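Local atomic coordinates of fucose-specific lectin (Aleuria aurantia, PDB entry 6GKE), a protein that binds L-fucose specifically, with strongest preference for the alpha-1,6-linked core fucose of glycoproteins, as a homodimer of six-bladed beta-propellers. Residues Tyr228-Arg233 with Thr264-Asn269; Thr2-Thr7 with Ser283-Gln288. The protein carries 1 engineered substitution. All coordinates share one frame; numbering follows the deposited sequence.

Contact 1 of 2, residues Tyr228-Arg233 with Thr264-Asn269; sequences YWQKGR and TFIAAN. With GOL (glycerol), chain H.
I266 is the side chain that fills the tight part of this contact, its two branches reaching different residues of 228-233. CG1 stands between the backbone N and the carbonyl carbon (chi1 66°), and CD1 at its end packs on CB of Y228 at 3.9 Å. The other branch, CG2, lies against the amide of Q230, 3.3 Å from NE2 and 3.7 Å from CD. Q230 reaches it with an extended chain, CG anti to the backbone N (chi1 -174°). Beyond I266, the ring of Y228 brings CD2 to 4.1 Å from CB of A268; L236 also touches Y228, Q230 and I266. No direct hydrogen bond joins the two segments. At G232 and T264 the backbones come closest, yet polar groups are joined there through a water and a glycerol. The water donates to O of Q230 and to O of T264 and accepts from NE2 of Q230, so the amide that rests on I266 is also tied to a bridge between the backbones. The glycerol, probably from the crystallisation liquor, takes the N-H of G232 on its O1 (2.9 Å) and gives a bond from O1 to O of T264 (2.7 Å). The hydroxyl of T264 turns to O of L261. At the other end, OH of Y228 makes a weak hydrogen bond to E238, a fucose-binding residue, and its side chain comes within about 4 Å of a bound fucose. Face-to-face packing of neighbouring four-stranded blades, with a fucose site in the cleft between them, is characteristic of this six-bladed lectin propeller.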
# COMPACT_ATOMS: atom_id res chain seq x y z
N TYR A 228 -15.88 -0.61 18.18
CA TYR A 228 -15.02 -1.48 17.40
C TYR A 228 -13.59 -0.97 17.46
O TYR A 228 -13.35 0.24 17.40
CB TYR A 228 -15.47 -1.54 15.93
CG TYR A 228 -16.85 -2.11 15.81
CD1 TYR A 228 -17.07 -3.47 15.93
CD2 TYR A 228 -17.96 -1.28 15.67
CE1 TYR A 228 -18.35 -4.00 15.92
CE2 TYR A 228 -19.24 -1.80 15.65
CZ TYR A 228 -19.44 -3.16 15.79
OH TYR A 228 -20.71 -3.66 15.82
N TRP A 229 -12.63 -1.89 17.51
CA TRP A 229 -11.25 -1.50 17.32
C TRP A 229 -10.48 -2.62 16.63
O TRP A 229 -10.78 -3.80 16.77
CB TRP A 229 -10.57 -1.06 18.61
CG TRP A 229 -10.50 -2.07 19.71
CD1 TRP A 229 -9.51 -2.97 19.98
CD2 TRP A 229 -11.46 -2.21 20.77
NE1 TRP A 229 -9.80 -3.67 21.12
CE2 TRP A 229 -10.99 -3.23 21.63
CE3 TRP A 229 -12.68 -1.59 21.06
CZ2 TRP A 229 -11.69 -3.61 22.77
CZ3 TRP A 229 -13.37 -1.97 22.19
CH2 TRP A 229 -12.88 -2.97 23.03
N GLN A 230 -9.45 -2.20 15.88
CA GLN A 230 -8.65 -3.15 15.14
C GLN A 230 -7.29 -2.53 14.85
O GLN A 230 -7.20 -1.40 14.34
CB GLN A 230 -9.34 -3.51 13.82
CG GLN A 230 -8.64 -4.60 13.02
CD GLN A 230 -9.33 -4.81 11.70
OE1 GLN A 230 -10.33 -5.52 11.61
NE2 GLN A 230 -8.83 -4.14 10.67
N LYS A 231 -6.24 -3.30 15.13
CA LYS A 231 -4.91 -3.04 14.61
C LYS A 231 -4.75 -3.83 13.32
O LYS A 231 -5.17 -4.99 13.25
CB LYS A 231 -3.85 -3.45 15.63
CG LYS A 231 -2.42 -3.35 15.12
CD LYS A 231 -1.38 -3.57 16.18
CE LYS A 231 0.02 -3.61 15.60
NZ LYS A 231 1.03 -3.93 16.63
N GLY A 232 -4.13 -3.24 12.30
CA GLY A 232 -3.99 -3.93 11.04
C GLY A 232 -3.28 -5.26 11.22
O GLY A 232 -2.27 -5.34 11.94
N ARG A 233 -3.81 -6.29 10.57
CA ARG A 233 -3.34 -7.68 10.63
C ARG A 233 -3.49 -8.26 12.05
O ARG A 233 -2.78 -9.19 12.42
CB ARG A 233 -1.91 -7.84 10.09
CG ARG A 233 -1.69 -9.21 9.46
CD ARG A 233 -0.28 -9.42 8.98
NE ARG A 233 -0.15 -10.61 8.15
CZ ARG A 233 0.04 -11.84 8.63
NH1 ARG A 233 0.08 -12.05 9.93
NH2 ARG A 233 0.19 -12.86 7.80
N THR A 264 -3.53 -0.54 8.65
CA THR A 264 -4.75 -0.13 7.97
C THR A 264 -5.82 0.31 8.98
O THR A 264 -5.67 0.14 10.19
CB THR A 264 -5.27 -1.25 7.07
OG1 THR A 264 -5.52 -2.40 7.88
CG2 THR A 264 -4.31 -1.58 5.95
N PHE A 265 -6.91 0.85 8.45
CA PHE A 265 -7.97 1.47 9.24
C PHE A 265 -9.30 0.74 9.07
O PHE A 265 -9.49 -0.03 8.13
CB PHE A 265 -8.09 2.95 8.84
CG PHE A 265 -6.81 3.70 9.11
CD1 PHE A 265 -6.49 4.09 10.40
CD2 PHE A 265 -5.89 3.92 8.11
CE1 PHE A 265 -5.28 4.72 10.68
CE2 PHE A 265 -4.68 4.55 8.39
CZ PHE A 265 -4.38 4.94 9.67
N ILE A 266 -10.24 1.03 9.98
CA ILE A 266 -11.60 0.54 9.88
C ILE A 266 -12.58 1.71 9.85
O ILE A 266 -12.24 2.85 10.17
CB ILE A 266 -11.96 -0.45 11.01
CG1 ILE A 266 -11.99 0.21 12.39
CG2 ILE A 266 -11.05 -1.66 10.95
CD1 ILE A 266 -12.58 -0.66 13.48
N ALA A 267 -13.82 1.41 9.49
CA ALA A 267 -14.95 2.32 9.65
C ALA A 267 -16.20 1.47 9.86
O ALA A 267 -16.25 0.34 9.38
CB ALA A 267 -15.10 3.21 8.44
N ALA A 268 -17.19 2.02 10.55
CA ALA A 268 -18.43 1.29 10.77
C ALA A 268 -19.62 2.16 10.37
O ALA A 268 -19.59 3.38 10.49
CB ALA A 268 -18.56 0.86 12.21
N ASN A 269 -20.69 1.49 9.92
CA ASN A 269 -21.97 2.14 9.77
C ASN A 269 -23.05 1.26 10.41
O ASN A 269 -22.81 0.10 10.76
CB ASN A 269 -22.28 2.50 8.31
CG ASN A 269 -22.53 1.31 7.42
OD1 ASN A 269 -22.93 0.24 7.88
ND2 ASN A 269 -22.33 1.47 6.12
C1 GOL H . -4.16 0.48 12.88
O1 GOL H . -3.63 -0.40 11.88
C2 GOL H . -4.11 1.94 12.43
O2 GOL H . -4.71 2.74 13.46
C3 GOL H . -2.70 2.45 12.14
O3 GOL H . -1.83 2.27 13.27
O HOH W 1 -7.23 -1.79 11.51

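Contact 2 of 2, residues Thr2-Thr7 with Ser283-Gln288; sequences TEFLYT and SGVSLQ. With EDO (1,2-ethanediol), chain I; EDO (1,2-ethanediol), chain B.
T2 grips the carbonyl of V285 with its hydroxyl, while F4 lays its ring against the V285 side chain and on to L287. OG1 of T2 donates to O of V285 at 2.6 Å, in the carbonyl plane, and accepts from N of F4 (3.1 Å), closing an ST turn. Along F4, CB sits 3.8 Å from O of V285, and CG is carried anti to the backbone N (chi1 -169°), 4.2 Å from CG1 of V285. CD2 comes next, 3.9 Å from that same methyl and close to C of S286. CE2 meets CB of L287 at 3.5 Å and has O of S286 near the ring plane, at its edge. At the tip, CZ touches CD1 of L287 at 4.0 Å. The F4 side chain crosses those of V285 and L287 at about a right angle, and F27 meets its ring edge-to-face. A cis peptide bond precedes V285, whose N-H shares a water with N of T2. V285 also packs on Y6 of the second subunit, where the two Y6 rings stack; an ethanediol, probably from the crystallisation liquor, accepts from N of Y6 through O2, and its O1 lies beside CG2 of V285. E3 is backbone-bonded to T306 and L287 to V304, so residues 304-306 link the N-terminal peptide to the last blade, as in beta-propeller ring closure, beside the dimer interface formed by the terminal peptides.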
# COMPACT_ATOMS: atom_id res chain seq x y z
N THR A 2 -5.76 -2.43 -7.53
CA THR A 2 -6.87 -1.49 -7.52
C THR A 2 -6.32 -0.07 -7.36
O THR A 2 -5.11 0.13 -7.24
CB THR A 2 -7.88 -1.79 -6.41
OG1 THR A 2 -7.34 -1.30 -5.19
CG2 THR A 2 -8.22 -3.27 -6.30
N GLU A 3 -7.25 0.89 -7.31
CA GLU A 3 -6.87 2.29 -7.12
C GLU A 3 -7.07 2.73 -5.67
O GLU A 3 -6.96 3.91 -5.37
CB GLU A 3 -7.61 3.13 -8.15
CG GLU A 3 -7.25 2.74 -9.57
CD GLU A 3 -8.02 3.45 -10.66
OE1 GLU A 3 -9.24 3.66 -10.48
OE2 GLU A 3 -7.39 3.79 -11.68
N PHE A 4 -7.32 1.78 -4.76
CA PHE A 4 -7.46 2.06 -3.33
C PHE A 4 -6.08 2.35 -2.73
O PHE A 4 -5.21 1.48 -2.75
CB PHE A 4 -8.10 0.85 -2.66
CG PHE A 4 -8.60 0.96 -1.24
CD1 PHE A 4 -8.68 2.15 -0.53
CD2 PHE A 4 -9.05 -0.20 -0.62
CE1 PHE A 4 -9.18 2.18 0.76
CE2 PHE A 4 -9.54 -0.17 0.68
CZ PHE A 4 -9.62 1.02 1.36
N LEU A 5 -5.88 3.55 -2.19
CA LEU A 5 -4.61 3.90 -1.59
C LEU A 5 -4.37 3.03 -0.35
O LEU A 5 -5.20 2.98 0.56
CB LEU A 5 -4.64 5.39 -1.22
CG LEU A 5 -3.41 5.94 -0.51
CD1 LEU A 5 -2.22 6.00 -1.45
CD2 LEU A 5 -3.73 7.32 0.06
N TYR A 6 -3.21 2.39 -0.29
CA TYR A 6 -2.86 1.57 0.86
C TYR A 6 -2.66 2.48 2.08
O TYR A 6 -1.90 3.43 2.00
CB TYR A 6 -1.60 0.74 0.59
CG TYR A 6 -1.07 0.00 1.79
CD1 TYR A 6 -1.86 -0.89 2.51
CD2 TYR A 6 0.23 0.20 2.22
CE1 TYR A 6 -1.36 -1.57 3.60
CE2 TYR A 6 0.75 -0.48 3.30
CZ TYR A 6 -0.06 -1.36 4.01
OH TYR A 6 0.47 -2.03 5.07
N THR A 7 -3.35 2.14 3.17
CA THR A 7 -3.43 2.90 4.44
C THR A 7 -4.28 4.17 4.28
O THR A 7 -4.26 5.04 5.15
CB THR A 7 -2.08 3.17 5.13
OG1 THR A 7 -1.31 4.19 4.48
CG2 THR A 7 -1.25 1.92 5.26
N SER A 283 -5.41 -7.33 1.30
CA SER A 283 -4.65 -7.54 0.08
C SER A 283 -5.57 -7.38 -1.13
O SER A 283 -6.75 -7.72 -1.09
CB SER A 283 -3.98 -8.89 0.08
OG SER A 283 -4.95 -9.92 0.04
N GLY A 284 -5.01 -6.84 -2.22
CA GLY A 284 -5.81 -6.59 -3.41
C GLY A 284 -5.28 -5.43 -4.24
O GLY A 284 -4.94 -5.62 -5.41
N VAL A 285 -5.19 -4.21 -3.69
CA VAL A 285 -5.62 -3.79 -2.37
C VAL A 285 -7.15 -3.64 -2.36
O VAL A 285 -7.70 -2.90 -3.18
CB VAL A 285 -4.93 -2.45 -2.00
CG1 VAL A 285 -5.50 -1.82 -0.74
CG2 VAL A 285 -3.42 -2.62 -1.87
N SER A 286 -7.82 -4.31 -1.42
CA SER A 286 -9.27 -4.44 -1.48
C SER A 286 -9.93 -3.78 -0.27
O SER A 286 -9.37 -3.70 0.83
CB SER A 286 -9.69 -5.88 -1.61
OG SER A 286 -9.23 -6.66 -0.51
N LEU A 287 -11.17 -3.32 -0.51
CA LEU A 287 -12.06 -2.81 0.51
C LEU A 287 -13.07 -3.91 0.83
O LEU A 287 -13.87 -4.30 -0.02
CB LEU A 287 -12.73 -1.53 -0.01
CG LEU A 287 -13.73 -0.84 0.91
CD1 LEU A 287 -13.14 -0.57 2.29
CD2 LEU A 287 -14.20 0.45 0.28
N GLN A 288 -12.98 -4.42 2.06
CA GLN A 288 -13.78 -5.53 2.53
C GLN A 288 -14.66 -5.05 3.67
O GLN A 288 -14.48 -3.95 4.19
CB GLN A 288 -12.88 -6.64 3.07
CG GLN A 288 -11.75 -7.07 2.16
CD GLN A 288 -11.98 -8.37 1.44
OE1 GLN A 288 -12.88 -9.16 1.77
NE2 GLN A 288 -11.13 -8.63 0.46
C1 EDO I . -1.04 0.45 -3.48
O1 EDO I . -1.18 -0.96 -3.30
C2 EDO I . -1.98 1.43 -2.78
O2 EDO I . -1.28 2.64 -2.33
C1 EDO B . 0.42 3.64 0.03
O1 EDO B . 0.83 3.27 1.35
C2 EDO B . 1.26 3.27 -1.18
O2 EDO B . 0.44 2.89 -2.34
O HOH W 2 -3.73 -2.47 -5.42

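From the N terminus, residues 2-7 precede strand 10-15 of the first blade and meet 283-288 of the sixth, so contact 2 closes a loop of 275 intervening residues that takes in most of the propeller. Contact 1 is nested inside it: its 30 intervening residues, between 233 and 264, carry the rest of the fifth blade and lead into the sixth. Both contacts reach the sheet of that sixth blade, contact 1 from the preceding blade and contact 2 from the N-terminal peptide. They also touch directly, CE2 of F265 lying 3.3 Å from O of T7, and CG2 of T264 packing on CE1 of Y6.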